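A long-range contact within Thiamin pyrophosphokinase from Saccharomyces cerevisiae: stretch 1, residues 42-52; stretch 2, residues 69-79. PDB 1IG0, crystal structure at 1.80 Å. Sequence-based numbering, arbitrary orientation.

Stretch 1 (42-52) LILNQKIDIPR
Stretch 2 (69-79) DGAANRLYDYL

Stretch 1 leaves a strand at Ile43 and runs on as an extended loop to Pro51, at the N-cap position just before a helix that Arg52 enters. Stretch 2 is a helix that runs through Tyr78, and Leu79 is the first residue to leave helical phi/psi. The loop follows the helix in the same N-to-C sense. Asn45 CA lies 4.0 Å from Ala71 CA, Lys47 CA 5.6 Å from Arg74 CA, and Ile48 CA 6.3 Å from Tyr78 CA. The gap then widens to 9.3 Å between Arg52 CA and Leu79 CA. Together the stretches bury 717 Å².

The loop backbone is mostly extended, with phi/psi of -94/167 at Leu44, -74/81 at Asn45, -155/149 at Gln46, -55/130 at Lys47 and -82/132 at Ile48. Asp49 breaks the trend at -130/-6. Ile50 and Pro51 return to -56/143 and -59/144. The helix is held by i to i+4 bonds such as Leu75 N to Ala71 O, 2.9 Å, and Tyr78 N to Arg74 O, 2.8 Å.

The approach is close at Gly70 and Ala71. Ala71 points toward the loop, and Ala71 CB sits 3.0 Å from Ile43 O and 3.9 Å from Ile43 CG2. Gly70 has no side chain; an ideal CB there would lie 2.6 Å from Asn45 CG, a clash.

Apolar contacts continue along the helix. Ile43 and Ile48 both point toward it, each with chi1 m and chi2 t. Leu75 is t, p. Leu75 CD1 is 4.1 Å from Ile43 CD1 and 4.4 Å from Ile48 CD1. Tyr78 (chi1 t, chi2 62°) also points toward the loop. Ile48 CG2 lies over one face of the Tyr78 ring, 3.6 Å from the centroid, in a CH-pi contact. Ile50, t, t, places CG2 4.2 Å from Tyr78 CZ.

Two direct hydrogen bonds cross the contact. Arg74 NE donates to Asn45 OD1 at 3.0 Å and 162°, with OD1 at the guanidinium edge. Asn45 has chi1 t and chi2 31°; Arg74 is m, m, t with chi4 177°. Arg74 CG is 3.4 Å from Gln46 O. Farther out, Gln46 C and Lys47 N lie over one face of the guanidinium. Tyr78 OH donates to Ile50 O at 2.7 Å, satisfying a loop carbonyl near the ring edge.

Arg52, m, t, t with chi4 -71°, makes a cation-pi contact with Tyr78. Arg52 CZ is 4.9 Å from the centroid of the Tyr78 ring and over its face, where the cation meets the pi electrons. Arg52 NH2 is 2.8 Å from Tyr78 O, but the angle is too poor for a hydrogen bond. Arg52 NH1 is 3.0 Å from Leu79 CD2, near the guanidinium plane.

Three waters bridge the stretches. Water 1 donates to Asn45 OD1 (2.7 Å) and weakly accepts from Asn73 ND2 (3.3 Å). Water 2 donates to Asn45 O (2.8 Å) and weakly accepts from Arg74 NH2 (2.7 Å). Water 3 accepts from Ile48 N (3.1 Å) and donates to Arg74 O (2.7 Å).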

# COMPACT_ATOMS: atom_id res chain seq x y z
N LEU B 42 -16.24 -2.85 9.32
CA LEU B 42 -15.08 -3.35 10.05
C LEU B 42 -14.05 -2.26 10.28
O LEU B 42 -13.58 -1.62 9.33
CB LEU B 42 -14.44 -4.50 9.27
CG LEU B 42 -13.12 -5.07 9.80
CD1 LEU B 42 -13.31 -5.60 11.21
CD2 LEU B 42 -12.64 -6.17 8.87
N ILE B 43 -13.70 -2.04 11.54
CA ILE B 43 -12.72 -1.03 11.90
C ILE B 43 -11.42 -1.72 12.31
O ILE B 43 -11.40 -2.47 13.28
CB ILE B 43 -13.20 -0.16 13.07
CG1 ILE B 43 -14.55 0.48 12.71
CG2 ILE B 43 -12.18 0.94 13.36
CD1 ILE B 43 -15.15 1.31 13.83
N LEU B 44 -10.36 -1.46 11.56
CA LEU B 44 -9.06 -2.05 11.85
C LEU B 44 -8.22 -1.11 12.71
O LEU B 44 -8.56 0.07 12.86
CB LEU B 44 -8.35 -2.40 10.55
CG LEU B 44 -9.14 -3.43 9.74
CD1 LEU B 44 -8.52 -3.62 8.37
CD2 LEU B 44 -9.19 -4.75 10.50
N ASN B 45 -7.14 -1.62 13.28
CA ASN B 45 -6.29 -0.83 14.16
C ASN B 45 -5.40 0.22 13.51
O ASN B 45 -4.20 0.00 13.29
CB ASN B 45 -5.44 -1.76 15.04
CG ASN B 45 -4.66 -1.00 16.10
OD1 ASN B 45 -5.11 0.03 16.59
ND2 ASN B 45 -3.50 -1.53 16.47
N GLN B 46 -6.00 1.36 13.20
CA GLN B 46 -5.31 2.50 12.61
C GLN B 46 -6.12 3.73 12.98
O GLN B 46 -7.34 3.65 13.14
CB GLN B 46 -5.22 2.36 11.08
CG GLN B 46 -4.54 3.55 10.40
CD GLN B 46 -4.32 3.34 8.91
OE1 GLN B 46 -3.90 4.25 8.20
NE2 GLN B 46 -4.60 2.13 8.43
N LYS B 47 -5.45 4.86 13.14
CA LYS B 47 -6.14 6.09 13.50
C LYS B 47 -7.25 6.39 12.50
O LYS B 47 -7.03 6.36 11.29
CB LYS B 47 -5.15 7.26 13.54
CG LYS B 47 -5.76 8.58 13.99
CD LYS B 47 -4.72 9.69 14.00
CE LYS B 47 -5.31 11.02 14.46
NZ LYS B 47 -5.81 10.94 15.86
N ILE B 48 -8.44 6.67 13.01
CA ILE B 48 -9.58 6.99 12.16
C ILE B 48 -9.49 8.46 11.77
O ILE B 48 -9.26 9.32 12.62
CB ILE B 48 -10.91 6.73 12.91
CG1 ILE B 48 -10.99 5.26 13.33
CG2 ILE B 48 -12.09 7.09 12.01
CD1 ILE B 48 -12.21 4.92 14.16
N ASP B 49 -9.66 8.74 10.48
CA ASP B 49 -9.57 10.11 9.99
C ASP B 49 -10.76 10.52 9.13
O ASP B 49 -10.89 11.68 8.73
CB ASP B 49 -8.28 10.30 9.19
CG ASP B 49 -8.17 9.33 8.04
OD1 ASP B 49 -9.12 9.25 7.23
OD2 ASP B 49 -7.12 8.65 7.93
N ILE B 50 -11.63 9.56 8.83
CA ILE B 50 -12.81 9.82 8.01
C ILE B 50 -13.66 10.94 8.60
O ILE B 50 -13.78 11.07 9.81
CB ILE B 50 -13.68 8.54 7.89
CG1 ILE B 50 -14.82 8.77 6.90
CG2 ILE B 50 -14.24 8.17 9.26
CD1 ILE B 50 -15.70 7.55 6.69
N PRO B 51 -14.26 11.78 7.73
CA PRO B 51 -15.10 12.88 8.21
C PRO B 51 -16.27 12.33 9.03
O PRO B 51 -16.81 11.27 8.73
CB PRO B 51 -15.56 13.54 6.91
CG PRO B 51 -14.38 13.35 6.02
CD PRO B 51 -14.00 11.91 6.29
N ARG B 52 -16.65 13.07 10.07
CA ARG B 52 -17.74 12.65 10.95
C ARG B 52 -19.09 12.44 10.27
O ARG B 52 -19.72 11.40 10.46
CB ARG B 52 -17.89 13.64 12.10
CG ARG B 52 -16.87 13.41 13.20
CD ARG B 52 -17.05 14.36 14.35
NE ARG B 52 -16.31 13.87 15.51
CZ ARG B 52 -16.67 12.80 16.20
NH1 ARG B 52 -17.75 12.12 15.86
NH2 ARG B 52 -15.94 12.40 17.24
N ASP B 69 -9.25 -5.70 17.73
CA ASP B 69 -8.36 -5.43 18.86
C ASP B 69 -8.15 -3.94 19.14
O ASP B 69 -9.05 -3.27 19.65
CB ASP B 69 -7.01 -6.11 18.62
CG ASP B 69 -6.16 -6.17 19.88
OD1 ASP B 69 -6.66 -5.78 20.96
OD2 ASP B 69 -4.99 -6.59 19.79
N GLY B 70 -6.97 -3.44 18.82
CA GLY B 70 -6.65 -2.04 19.06
C GLY B 70 -7.61 -1.04 18.44
O GLY B 70 -7.65 0.12 18.85
N ALA B 71 -8.37 -1.48 17.44
CA ALA B 71 -9.33 -0.61 16.78
C ALA B 71 -10.31 -0.01 17.78
O ALA B 71 -10.89 1.05 17.53
CB ALA B 71 -10.09 -1.39 15.71
N ALA B 72 -10.49 -0.69 18.91
CA ALA B 72 -11.39 -0.21 19.95
C ALA B 72 -10.86 1.10 20.51
O ALA B 72 -11.63 2.01 20.82
CB ALA B 72 -11.52 -1.25 21.05
N ASN B 73 -9.54 1.19 20.65
CA ASN B 73 -8.92 2.41 21.16
C ASN B 73 -9.15 3.51 20.14
O ASN B 73 -9.51 4.64 20.49
CB ASN B 73 -7.41 2.22 21.35
CG ASN B 73 -7.07 1.15 22.36
OD1 ASN B 73 -7.68 1.07 23.43
ND2 ASN B 73 -6.08 0.32 22.04
N ARG B 74 -8.94 3.17 18.87
CA ARG B 74 -9.11 4.11 17.77
C ARG B 74 -10.51 4.72 17.76
O ARG B 74 -10.66 5.93 17.62
CB ARG B 74 -8.85 3.40 16.44
CG ARG B 74 -7.50 2.70 16.35
CD ARG B 74 -6.35 3.69 16.46
NE ARG B 74 -5.05 3.03 16.30
CZ ARG B 74 -3.89 3.67 16.30
NH1 ARG B 74 -3.85 4.98 16.45
NH2 ARG B 74 -2.76 2.99 16.14
N LEU B 75 -11.52 3.87 17.90
CA LEU B 75 -12.90 4.33 17.90
C LEU B 75 -13.16 5.18 19.14
O LEU B 75 -13.77 6.25 19.06
CB LEU B 75 -13.86 3.13 17.90
CG LEU B 75 -15.36 3.45 17.90
CD1 LEU B 75 -15.72 4.22 16.64
CD2 LEU B 75 -16.16 2.16 18.00
N TYR B 76 -12.70 4.69 20.28
CA TYR B 76 -12.86 5.38 21.55
C TYR B 76 -12.34 6.81 21.47
O TYR B 76 -13.03 7.76 21.85
CB TYR B 76 -12.11 4.63 22.65
CG TYR B 76 -12.29 5.21 24.04
CD1 TYR B 76 -13.47 4.99 24.76
CD2 TYR B 76 -11.29 5.97 24.63
CE1 TYR B 76 -13.63 5.52 26.04
CE2 TYR B 76 -11.44 6.50 25.91
CZ TYR B 76 -12.62 6.27 26.61
OH TYR B 76 -12.77 6.79 27.87
N ASP B 77 -11.12 6.97 20.97
CA ASP B 77 -10.51 8.29 20.84
C ASP B 77 -11.16 9.11 19.73
O ASP B 77 -11.36 10.32 19.87
CB ASP B 77 -9.01 8.17 20.57
CG ASP B 77 -8.26 7.49 21.70
OD1 ASP B 77 -8.62 7.73 22.88
OD2 ASP B 77 -7.31 6.73 21.42
N TYR B 78 -11.48 8.46 18.62
CA TYR B 78 -12.10 9.14 17.49
C TYR B 78 -13.28 9.97 17.96
O TYR B 78 -13.54 11.06 17.45
CB TYR B 78 -12.57 8.12 16.45
CG TYR B 78 -13.28 8.73 15.26
CD1 TYR B 78 -12.62 9.63 14.42
CD2 TYR B 78 -14.61 8.41 14.98
CE1 TYR B 78 -13.27 10.19 13.32
CE2 TYR B 78 -15.26 8.97 13.88
CZ TYR B 78 -14.59 9.86 13.05
OH TYR B 78 -15.23 10.41 11.97
N LEU B 79 -14.00 9.46 18.96
CA LEU B 79 -15.17 10.15 19.49
C LEU B 79 -14.87 10.77 20.85
O LEU B 79 -15.74 10.82 21.73
CB LEU B 79 -16.35 9.18 19.57
CG LEU B 79 -16.69 8.52 18.23
CD1 LEU B 79 -17.88 7.59 18.38
CD2 LEU B 79 -16.99 9.60 17.20
O HOH W 1 -4.67 0.98 19.09
O HOH W 2 -2.00 0.90 14.69
O HOH W 3 -8.80 7.13 16.09